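Long-range contact in beta-galactosidase (PDB 3OG2), which probably hydrolyses terminal non-reducing beta-D-galactose residues in beta-D-galactosides, as a family 35 glycoside hydrolase: residues K511-N516 and R537-L542. Sequence-based numbering, arbitrary orientation.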
loop_
_atom_site.group_PDB
_atom_site.type_symbol
_atom_site.label_atom_id
_atom_site.label_comp_id
_atom_site.label_asym_id
_atom_site.label_seq_id
_atom_site.Cartn_x
_atom_site.Cartn_y
_atom_site.Cartn_z
ATOM N N LYS A 511 20.917 -40.078 8.580
ATOM C CA LYS A 511 21.379 -38.701 8.668
ATOM C C LYS A 511 22.036 -38.340 7.353
ATOM O O LYS A 511 22.963 -39.045 6.983
ATOM C CB LYS A 511 22.387 -38.515 9.795
ATOM C CG LYS A 511 21.789 -38.693 11.174
ATOM C CD LYS A 511 22.814 -38.483 12.292
ATOM C CE LYS A 511 22.055 -38.632 13.609
ATOM N NZ LYS A 511 22.890 -38.454 14.813
ATOM N N ILE A 512 21.573 -37.317 6.702
ATOM C CA ILE A 512 22.113 -36.955 5.392
ATOM C C ILE A 512 23.045 -35.761 5.490
ATOM O O ILE A 512 24.131 -35.771 4.874
ATOM C CB ILE A 512 20.971 -36.648 4.414
ATOM C CG1 ILE A 512 19.914 -37.759 4.385
ATOM C CG2 ILE A 512 21.468 -36.369 2.999
ATOM C CD1 ILE A 512 20.472 -39.037 3.795
ATOM N N GLU A 513 22.633 -34.739 6.237
ATOM C CA GLU A 513 23.447 -33.571 6.470
ATOM C C GLU A 513 23.414 -33.184 7.956
ATOM O O GLU A 513 22.353 -33.279 8.591
ATOM C CB GLU A 513 22.932 -32.305 5.734
ATOM C CG GLU A 513 22.856 -32.417 4.243
ATOM C CD GLU A 513 22.406 -31.113 3.588
ATOM O OE1 GLU A 513 22.192 -30.044 4.222
ATOM O OE2 GLU A 513 22.251 -31.150 2.338
ATOM N N GLY A 514 24.552 -32.747 8.439
ATOM C CA GLY A 514 24.592 -32.096 9.747
ATOM C C GLY A 514 25.146 -33.003 10.829
ATOM O O GLY A 514 25.098 -34.231 10.716
ATOM N N SER A 515 25.667 -32.404 11.882
ATOM C CA SER A 515 26.190 -33.260 12.941
ATOM C C SER A 515 25.555 -32.908 14.261
ATOM O O SER A 515 26.076 -33.284 15.321
ATOM C CB SER A 515 27.710 -33.134 13.073
ATOM O OG SER A 515 28.087 -31.784 13.074
ATOM N N ASN A 516 24.459 -32.171 14.170
ATOM C CA ASN A 516 23.847 -31.713 15.419
ATOM C C ASN A 516 22.623 -32.519 15.735
ATOM O O ASN A 516 22.308 -32.820 16.874
ATOM C CB ASN A 516 23.572 -30.224 15.192
ATOM C CG ASN A 516 22.816 -29.752 16.385
ATOM O OD1 ASN A 516 21.591 -29.752 16.323
ATOM N ND2 ASN A 516 23.615 -29.427 17.400
ATOM N N ARG A 537 22.461 -26.408 7.956
ATOM C CA ARG A 537 21.254 -27.186 7.811
ATOM C C ARG A 537 21.459 -28.631 8.262
ATOM O O ARG A 537 22.527 -29.229 8.054
ATOM C CB ARG A 537 20.873 -27.162 6.301
ATOM C CG ARG A 537 19.629 -27.973 6.023
ATOM C CD ARG A 537 19.036 -27.718 4.637
ATOM N NE ARG A 537 19.895 -28.422 3.645
ATOM C CZ ARG A 537 19.700 -28.250 2.335
ATOM N NH1 ARG A 537 18.747 -27.429 1.859
ATOM N NH2 ARG A 537 20.449 -28.877 1.455
ATOM N N GLN A 538 20.457 -29.226 8.892
ATOM C CA GLN A 538 20.445 -30.637 9.181
ATOM C C GLN A 538 19.412 -31.308 8.250
ATOM O O GLN A 538 18.351 -30.720 7.993
ATOM C CB GLN A 538 20.027 -30.921 10.632
ATOM C CG GLN A 538 20.679 -30.013 11.656
ATOM C CD GLN A 538 22.177 -30.213 11.750
ATOM O OE1 GLN A 538 22.591 -31.315 12.201
ATOM N NE2 GLN A 538 22.982 -29.188 11.412
ATOM N N VAL A 539 19.707 -32.505 7.778
ATOM C CA VAL A 539 18.751 -33.184 6.907
ATOM C C VAL A 539 18.743 -34.638 7.355
ATOM O O VAL A 539 19.803 -35.254 7.471
ATOM C CB VAL A 539 19.114 -33.100 5.412
ATOM C CG1 VAL A 539 18.072 -33.825 4.530
ATOM C CG2 VAL A 539 19.254 -31.661 4.940
ATOM N N VAL A 540 17.559 -35.183 7.564
ATOM C CA VAL A 540 17.372 -36.575 7.932
ATOM C C VAL A 540 16.310 -37.200 7.024
ATOM O O VAL A 540 15.290 -36.573 6.715
ATOM C CB VAL A 540 16.943 -36.727 9.418
ATOM C CG1 VAL A 540 16.626 -38.198 9.743
ATOM C CG2 VAL A 540 18.023 -36.165 10.328
ATOM N N GLN A 541 16.567 -38.430 6.606
ATOM C CA GLN A 541 15.620 -39.202 5.815
ATOM C C GLN A 541 15.026 -40.327 6.672
ATOM O O GLN A 541 15.766 -41.093 7.304
ATOM C CB GLN A 541 16.314 -39.814 4.603
ATOM C CG GLN A 541 15.302 -40.654 3.817
ATOM C CD GLN A 541 15.895 -41.181 2.537
ATOM O OE1 GLN A 541 17.100 -41.007 2.354
ATOM N NE2 GLN A 541 15.087 -41.813 1.681
ATOM N N LEU A 542 13.706 -40.394 6.734
ATOM C CA LEU A 542 12.958 -41.435 7.420
ATOM C C LEU A 542 12.073 -42.147 6.413
ATOM O O LEU A 542 10.992 -41.684 6.050
ATOM C CB LEU A 542 12.115 -40.875 8.562
ATOM C CG LEU A 542 12.764 -39.931 9.574
ATOM C CD1 LEU A 542 11.718 -39.406 10.548
ATOM C CD2 LEU A 542 13.898 -40.627 10.305
HETATM O O HOH W 1 25.947 -29.552 11.686
#
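After Lys511, which faces Val540 as an antiparallel non-hydrogen-bonded pair, Ile512 N donates to Val539 O over 2.8 Å. Glu513 N donates to the same oxygen over 3.1 Å, so a single carbonyl is gripped by two successive amides. This is a classic beta bulge, in which one strand spends two residues against one of its neighbour. It turns the Ile512 side chain toward the other strand, where Ile512 CB rests 4.0 Å from Val539 CG1 and Ile512 CG1 lies near Gln541 CB. The bulge sits on strand 510-513, an outermost strand of a five-stranded mixed sheet in the second domain of this galactosidase. Pairing resumes one residue out of step: Glu513 and Val539 form a hydrogen-bonded pair, Glu513 O accepting from Val539 N. The Glu513 side chain, extended beyond CG (chi2 -177°), passes over Val539 CG2 to meet Arg537 in a side-on, two-nitrogen salt bridge: NE reaches Glu513 OE1 at 2.9 Å from above the carboxylate plane, and NH2 reaches Glu513 OE2 at 3.0 Å on the syn side. The two flat groups are turned 35° apart, while Arg537 NH1 forms a salt bridge with Glu613. An alanine in place of Glu513 would probably leave NE and NH2 of Arg537 without this carboxylate and strip CG and CD from Val539 CG2. At Gly514, a CB would collide with Gln538 OE1, and the positive phi would press it against the preceding carbonyl oxygen. Ser515 N reaches Gln538 NE2 through a water that accepts from both. A bend at chi2 (-66°) sets Gln538 CD beside Gly514 and Asn516, and OE1 accepts from Asn516 N at 2.8 Å and also from Val517 N.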